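Long-range contacts in interferon alpha/beta receptor 1 (Mus musculus, PDB 3WCY), which pairs with IFNAR2 to form the receptor for type I interferons, whose binding activates JAK-STAT signalling: residues Ile71-Val77 with Asn89-Ile95; Trp236-Lys242 with Val273-Phe279. All coordinates share one frame. Residues are numbered along the deposited sequence.

Interaction 1 of 2, residues Ile71-Val77 with Asn89-Ile95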
loop_
_atom_site.group_PDB
_atom_site.type_symbol
_atom_site.label_atom_id
_atom_site.label_comp_id
_atom_site.label_asym_id
_atom_site.label_seq_id
_atom_site.Cartn_x
_atom_site.Cartn_y
_atom_site.Cartn_z
ATOM N N ILE A 71 12.515 19.104 -14.094
ATOM C CA ILE A 71 12.673 20.499 -14.521
ATOM C C ILE A 71 12.858 20.603 -16.056
ATOM O O ILE A 71 12.817 19.576 -16.740
ATOM C CB ILE A 71 13.780 21.228 -13.695
ATOM C CG1 ILE A 71 15.196 20.684 -13.989
ATOM C CG2 ILE A 71 13.454 21.205 -12.195
ATOM C CD1 ILE A 71 16.352 21.577 -13.519
ATOM N N LYS A 72 13.052 21.829 -16.595
ATOM C CA LYS A 72 13.264 22.048 -18.030
ATOM C C LYS A 72 14.725 21.741 -18.385
ATOM O O LYS A 72 15.640 22.324 -17.795
ATOM C CB LYS A 72 12.887 23.481 -18.446
ATOM C CG LYS A 72 11.432 23.867 -18.165
ATOM C CD LYS A 72 11.282 24.760 -16.919
ATOM C CE LYS A 72 11.348 26.248 -17.214
ATOM N NZ LYS A 72 12.743 26.726 -17.429
ATOM N N THR A 73 14.934 20.808 -19.331
ATOM C CA THR A 73 16.260 20.351 -19.772
ATOM C C THR A 73 16.387 20.400 -21.312
ATOM O O THR A 73 15.383 20.249 -22.013
ATOM C CB THR A 73 16.545 18.947 -19.169
ATOM O OG1 THR A 73 16.213 18.945 -17.772
ATOM C CG2 THR A 73 17.996 18.484 -19.364
ATOM N N GLN A 74 17.626 20.614 -21.826
ATOM C CA GLN A 74 17.941 20.689 -23.259
ATOM C C GLN A 74 19.295 20.044 -23.599
ATOM O O GLN A 74 20.121 19.836 -22.708
ATOM C CB GLN A 74 17.916 22.151 -23.731
ATOM C CG GLN A 74 17.241 22.353 -25.084
ATOM C CD GLN A 74 16.986 23.812 -25.378
ATOM O OE1 GLN A 74 16.344 24.534 -24.604
ATOM N NE2 GLN A 74 17.461 24.271 -26.523
ATOM N N PHE A 75 19.517 19.734 -24.894
ATOM C CA PHE A 75 20.752 19.123 -25.390
ATOM C C PHE A 75 21.340 19.884 -26.586
ATOM O O PHE A 75 20.590 20.362 -27.438
ATOM C CB PHE A 75 20.517 17.655 -25.805
ATOM C CG PHE A 75 19.793 16.743 -24.838
ATOM C CD1 PHE A 75 20.336 16.447 -23.593
ATOM C CD2 PHE A 75 18.623 16.095 -25.216
ATOM C CE1 PHE A 75 19.689 15.569 -22.719
ATOM C CE2 PHE A 75 17.975 15.218 -24.341
ATOM C CZ PHE A 75 18.512 14.961 -23.099
ATOM N N ARG A 76 22.689 19.951 -26.660
ATOM C CA ARG A 76 23.450 20.577 -27.751
ATOM C C ARG A 76 24.586 19.647 -28.147
ATOM O O ARG A 76 25.449 19.338 -27.320
ATOM C CB ARG A 76 24.002 21.962 -27.365
ATOM C CG ARG A 76 23.031 23.119 -27.612
ATOM C CD ARG A 76 23.498 24.438 -27.006
ATOM N NE ARG A 76 23.852 24.310 -25.586
ATOM C CZ ARG A 76 22.998 24.408 -24.567
ATOM N NH1 ARG A 76 21.713 24.659 -24.786
ATOM N NH2 ARG A 76 23.429 24.269 -23.320
ATOM N N VAL A 77 24.553 19.165 -29.402
ATOM C CA VAL A 77 25.536 18.238 -29.964
ATOM C C VAL A 77 26.151 18.877 -31.206
ATOM O O VAL A 77 25.416 19.397 -32.049
ATOM C CB VAL A 77 24.914 16.847 -30.290
ATOM C CG1 VAL A 77 25.989 15.835 -30.687
ATOM C CG2 VAL A 77 24.082 16.306 -29.126
ATOM N N ASN A 89 22.628 20.848 -33.228
ATOM C CA ASN A 89 21.563 20.382 -32.340
ATOM C C ASN A 89 21.199 21.399 -31.258
ATOM O O ASN A 89 22.081 21.958 -30.606
ATOM C CB ASN A 89 21.935 19.025 -31.719
ATOM C CG ASN A 89 20.835 18.373 -30.909
ATOM O OD1 ASN A 89 19.881 17.804 -31.448
ATOM N ND2 ASN A 89 20.962 18.415 -29.590
ATOM N N GLU A 90 19.885 21.603 -31.140
ATOM C CA GLU A 90 19.225 22.558 -30.258
ATOM C C GLU A 90 17.721 22.438 -30.549
ATOM O O GLU A 90 17.176 23.162 -31.382
ATOM C CB GLU A 90 19.712 23.978 -30.532
ATOM C CG GLU A 90 18.900 25.058 -29.835
ATOM C CD GLU A 90 19.695 25.786 -28.768
ATOM O OE1 GLU A 90 19.074 26.338 -27.835
ATOM O OE2 GLU A 90 20.940 25.806 -28.862
ATOM N N VAL A 91 17.071 21.504 -29.857
ATOM C CA VAL A 91 15.726 21.044 -30.148
ATOM C C VAL A 91 14.730 21.762 -29.266
ATOM O O VAL A 91 15.011 22.838 -28.738
ATOM C CB VAL A 91 15.591 19.525 -29.931
ATOM C CG1 VAL A 91 15.609 19.198 -28.446
ATOM C CG2 VAL A 91 14.317 19.010 -30.583
ATOM N N ASP A 92 13.561 21.159 -29.105
ATOM C CA ASP A 92 12.529 21.753 -28.253
ATOM C C ASP A 92 12.796 21.412 -26.770
ATOM O O ASP A 92 12.939 20.226 -26.453
ATOM C CB ASP A 92 11.133 21.258 -28.691
ATOM C CG ASP A 92 9.961 21.909 -27.979
ATOM O OD1 ASP A 92 9.670 21.515 -26.826
ATOM O OD2 ASP A 92 9.294 22.766 -28.598
ATOM N N PRO A 93 12.871 22.417 -25.853
ATOM C CA PRO A 93 13.096 22.100 -24.427
ATOM C C PRO A 93 11.942 21.293 -23.824
ATOM O O PRO A 93 10.773 21.620 -24.053
ATOM C CB PRO A 93 13.246 23.477 -23.768
ATOM C CG PRO A 93 12.556 24.418 -24.680
ATOM C CD PRO A 93 12.736 23.873 -26.066
ATOM N N PHE A 94 12.276 20.220 -23.079
ATOM C CA PHE A 94 11.282 19.315 -22.491
ATOM C C PHE A 94 11.620 18.807 -21.076
ATOM O O PHE A 94 12.773 18.875 -20.643
ATOM C CB PHE A 94 11.044 18.119 -23.445
ATOM C CG PHE A 94 12.192 17.139 -23.543
ATOM C CD1 PHE A 94 12.191 15.966 -22.799
ATOM C CD2 PHE A 94 13.271 17.387 -24.383
ATOM C CE1 PHE A 94 13.259 15.067 -22.878
ATOM C CE2 PHE A 94 14.337 16.486 -24.462
ATOM C CZ PHE A 94 14.322 15.332 -23.711
ATOM N N ILE A 95 10.601 18.259 -20.385
ATOM C CA ILE A 95 10.747 17.637 -19.070
ATOM C C ILE A 95 10.967 16.129 -19.343
ATOM O O ILE A 95 10.062 15.486 -19.886
ATOM C CB ILE A 95 9.529 17.912 -18.140
ATOM C CG1 ILE A 95 9.311 19.420 -17.908
ATOM C CG2 ILE A 95 9.669 17.177 -16.807
ATOM C CD1 ILE A 95 8.088 19.974 -18.612
#
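Backbone hydrogen bonds hold these two antiparallel, extended segments near one end and at the other. Thr73 and Phe94 form one hydrogen-bonded antiparallel pair, with Thr73 N to Phe94 O at 3.2 Å and Phe94 N to Thr73 O at 3.3 Å. At the far end Asn89 N reaches Val77 O at 3.4 Å, a weak bond, and Arg76 CA makes a CA-H...O contact of 3.5 Å with Asn89 O. Between them segment 89-95 bows outward at Val91 and Asp92, so the pairing is interrupted. Side chains span the gap. The rings of Phe75 and Phe94 meet obliquely, CE2 of Phe75 3.7 Å from CZ of Phe94, and both rest on Val11. Gln74 OE1 lies 3.4 Å from Pro93 CB. Arg76 NH1 and Glu90 OE2 are 4.3 Å apart, beyond a salt bridge. Within the first fibronectin type III domain, Ile71 and Ile95 also pack on interferon beta. One bridge and one weak bond leave contact to side chains where the backbones part on this exposed surface.

Interaction 2 of 2, residues Trp236-Lys242 with Val273-Phe279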
loop_
_atom_site.group_PDB
_atom_site.type_symbol
_atom_site.label_atom_id
_atom_site.label_comp_id
_atom_site.label_asym_id
_atom_site.label_seq_id
_atom_site.Cartn_x
_atom_site.Cartn_y
_atom_site.Cartn_z
ATOM N N TRP A 236 9.012 -12.163 12.275
ATOM C CA TRP A 236 8.116 -11.061 11.925
ATOM C C TRP A 236 8.806 -10.042 11.035
ATOM O O TRP A 236 10.005 -9.804 11.171
ATOM C CB TRP A 236 7.493 -10.402 13.174
ATOM C CG TRP A 236 8.391 -9.432 13.888
ATOM C CD1 TRP A 236 9.349 -9.731 14.808
ATOM C CD2 TRP A 236 8.403 -8.006 13.743
ATOM N NE1 TRP A 236 9.955 -8.581 15.250
ATOM C CE2 TRP A 236 9.406 -7.507 14.601
ATOM C CE3 TRP A 236 7.669 -7.097 12.962
ATOM C CZ2 TRP A 236 9.698 -6.141 14.697
ATOM C CZ3 TRP A 236 7.955 -5.744 13.063
ATOM C CH2 TRP A 236 8.959 -5.279 13.920
ATOM N N LEU A 237 8.049 -9.440 10.126
ATOM C CA LEU A 237 8.589 -8.443 9.211
ATOM C C LEU A 237 7.636 -7.253 9.178
ATOM O O LEU A 237 6.434 -7.472 9.064
ATOM C CB LEU A 237 8.768 -9.068 7.809
ATOM C CG LEU A 237 9.632 -8.319 6.793
ATOM C CD1 LEU A 237 11.105 -8.485 7.080
ATOM C CD2 LEU A 237 9.334 -8.783 5.378
ATOM N N PRO A 238 8.126 -5.999 9.309
ATOM C CA PRO A 238 7.208 -4.845 9.263
ATOM C C PRO A 238 6.539 -4.682 7.896
ATOM O O PRO A 238 7.181 -4.929 6.872
ATOM C CB PRO A 238 8.111 -3.657 9.598
ATOM C CG PRO A 238 9.480 -4.099 9.271
ATOM C CD PRO A 238 9.532 -5.575 9.472
ATOM N N GLY A 239 5.260 -4.293 7.911
ATOM C CA GLY A 239 4.391 -4.116 6.742
ATOM C C GLY A 239 4.977 -3.510 5.474
ATOM O O GLY A 239 4.740 -4.025 4.374
ATOM N N TYR A 240 5.748 -2.420 5.627
ATOM C CA TYR A 240 6.369 -1.677 4.530
ATOM C C TYR A 240 7.527 -2.399 3.847
ATOM O O TYR A 240 7.897 -1.998 2.746
ATOM C CB TYR A 240 6.813 -0.272 5.003
ATOM C CG TYR A 240 8.147 -0.234 5.721
ATOM C CD1 TYR A 240 9.333 -0.032 5.020
ATOM C CD2 TYR A 240 8.224 -0.396 7.104
ATOM C CE1 TYR A 240 10.565 -0.012 5.671
ATOM C CE2 TYR A 240 9.453 -0.373 7.768
ATOM C CZ TYR A 240 10.622 -0.176 7.046
ATOM O OH TYR A 240 11.845 -0.141 7.680
ATOM N N SER A 241 8.145 -3.392 4.517
ATOM C CA SER A 241 9.324 -4.121 4.022
ATOM C C SER A 241 9.062 -4.932 2.760
ATOM O O SER A 241 9.829 -4.830 1.798
ATOM C CB SER A 241 9.913 -5.022 5.108
ATOM O OG SER A 241 10.567 -4.309 6.144
ATOM N N LYS A 242 7.995 -5.745 2.766
ATOM C CA LYS A 242 7.636 -6.581 1.627
ATOM C C LYS A 242 7.136 -5.740 0.462
ATOM O O LYS A 242 7.311 -6.128 -0.690
ATOM C CB LYS A 242 6.607 -7.644 2.035
ATOM C CG LYS A 242 6.905 -9.014 1.425
ATOM C CD LYS A 242 6.393 -10.150 2.290
ATOM C CE LYS A 242 5.005 -10.610 1.905
ATOM N NZ LYS A 242 5.026 -11.496 0.712
ATOM N N VAL A 273 7.257 -6.804 18.570
ATOM C CA VAL A 273 6.616 -6.581 17.271
ATOM C C VAL A 273 6.027 -5.152 17.267
ATOM O O VAL A 273 4.808 -4.940 17.346
ATOM C CB VAL A 273 5.588 -7.703 16.937
ATOM C CG1 VAL A 273 6.295 -8.998 16.566
ATOM C CG2 VAL A 273 4.625 -7.949 18.094
ATOM N N TYR A 274 6.935 -4.170 17.202
ATOM C CA TYR A 274 6.615 -2.755 17.322
ATOM C C TYR A 274 5.839 -2.025 16.231
ATOM O O TYR A 274 5.211 -1.013 16.551
ATOM C CB TYR A 274 7.808 -1.944 17.823
ATOM C CG TYR A 274 9.063 -2.047 16.989
ATOM C CD1 TYR A 274 9.308 -1.148 15.956
ATOM C CD2 TYR A 274 10.066 -2.956 17.316
ATOM C CE1 TYR A 274 10.497 -1.185 15.234
ATOM C CE2 TYR A 274 11.261 -3.003 16.600
ATOM C CZ TYR A 274 11.474 -2.112 15.559
ATOM O OH TYR A 274 12.641 -2.153 14.830
ATOM N N THR A 275 5.851 -2.505 14.979
ATOM C CA THR A 275 5.111 -1.825 13.903
ATOM C C THR A 275 3.602 -2.038 13.970
ATOM O O THR A 275 3.141 -3.021 14.548
ATOM C CB THR A 275 5.724 -2.073 12.515
ATOM O OG1 THR A 275 5.839 -3.477 12.273
ATOM C CG2 THR A 275 7.065 -1.373 12.335
ATOM N N GLY A 276 2.855 -1.098 13.393
ATOM C CA GLY A 276 1.394 -1.119 13.345
ATOM C C GLY A 276 0.848 -2.219 12.461
ATOM O O GLY A 276 -0.249 -2.738 12.700
ATOM N N THR A 277 1.619 -2.556 11.418
ATOM C CA THR A 277 1.328 -3.621 10.474
ATOM C C THR A 277 2.566 -4.479 10.339
ATOM O O THR A 277 3.681 -3.954 10.284
ATOM C CB THR A 277 0.851 -3.083 9.115
ATOM O OG1 THR A 277 1.747 -2.091 8.617
ATOM C CG2 THR A 277 -0.559 -2.551 9.156
ATOM N N PHE A 278 2.374 -5.804 10.315
ATOM C CA PHE A 278 3.464 -6.763 10.171
ATOM C C PHE A 278 3.056 -8.124 9.585
ATOM O O PHE A 278 1.874 -8.475 9.574
ATOM C CB PHE A 278 4.329 -6.875 11.453
ATOM C CG PHE A 278 3.689 -7.430 12.704
ATOM C CD1 PHE A 278 3.916 -8.744 13.096
ATOM C CD2 PHE A 278 2.939 -6.614 13.541
ATOM C CE1 PHE A 278 3.354 -9.250 14.275
ATOM C CE2 PHE A 278 2.380 -7.118 14.720
ATOM C CZ PHE A 278 2.590 -8.434 15.079
ATOM N N PHE A 279 4.045 -8.855 9.051
ATOM C CA PHE A 279 3.888 -10.181 8.447
ATOM C C PHE A 279 4.501 -11.223 9.374
ATOM O O PHE A 279 5.497 -10.932 10.035
ATOM C CB PHE A 279 4.590 -10.244 7.073
ATOM C CG PHE A 279 4.030 -9.338 6.004
ATOM C CD1 PHE A 279 4.537 -8.058 5.817
ATOM C CD2 PHE A 279 3.019 -9.778 5.157
ATOM C CE1 PHE A 279 4.024 -7.226 4.818
ATOM C CE2 PHE A 279 2.514 -8.946 4.151
ATOM C CZ PHE A 279 3.013 -7.677 3.995
#
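Trp236 fills the apolar centre. Val273 CG1 sits over its five-membered ring, 3.5 Å from the centroid, in a CH-pi contact, while the indole edge points at the faces of two other rings: measured from its six-membered ring, T-shaped on Tyr274 (centroids 5.4 Å apart) and offset edge-to-face on Phe278 (5.7 Å). On the opposite sheet face, Phe279 takes the CE methylene of Lys242 over its ring face, 4.0 Å from the centroid. Between the two sides runs the antiparallel backbone pairing: Leu237 N to Phe279 O is 3.0 Å, Phe279 N to Leu237 O 2.8 Å, and Gly239 N to Thr277 O 2.9 Å. Thr277 O also accepts from Thr275 OG1 at 3.0 Å, which ties the turn before strand 277-281 to its first residue. At the polar edge Lys242 NZ forms a salt bridge with Glu296, and Thr277 OG1 hydrogen-bonds an acidic side chain of interferon beta, so ligand binding reaches the strand's start. In the third fibronectin type III domain, strands 235-238 and 277-281 are the central pair of a four-stranded antiparallel sheet, flanked by 253-254 and 297-300; strand 235-238 runs into the short, weakly bonded helix 239-243.

Interaction 1 closes before interaction 2 opens along the chain, and the two belong to different fibronectin type III domains, the first and the third. Their centres lie about 44 Å apart and their nearest atoms about 27 Å, and they share no sheet. Interaction 1 lies at the surface, its centre about 41 Å from that of the chain, just ahead of helix 96-99; interaction 2 is buried, its centre about 14 Å from that of the chain, where two central strands meet a turn and a helix. Residues of both contacts nevertheless meet the same interferon beta chain. The cytokine therefore touches separate domains of this extended extracellular region, consistent with a binding surface assembled from several fibronectin modules.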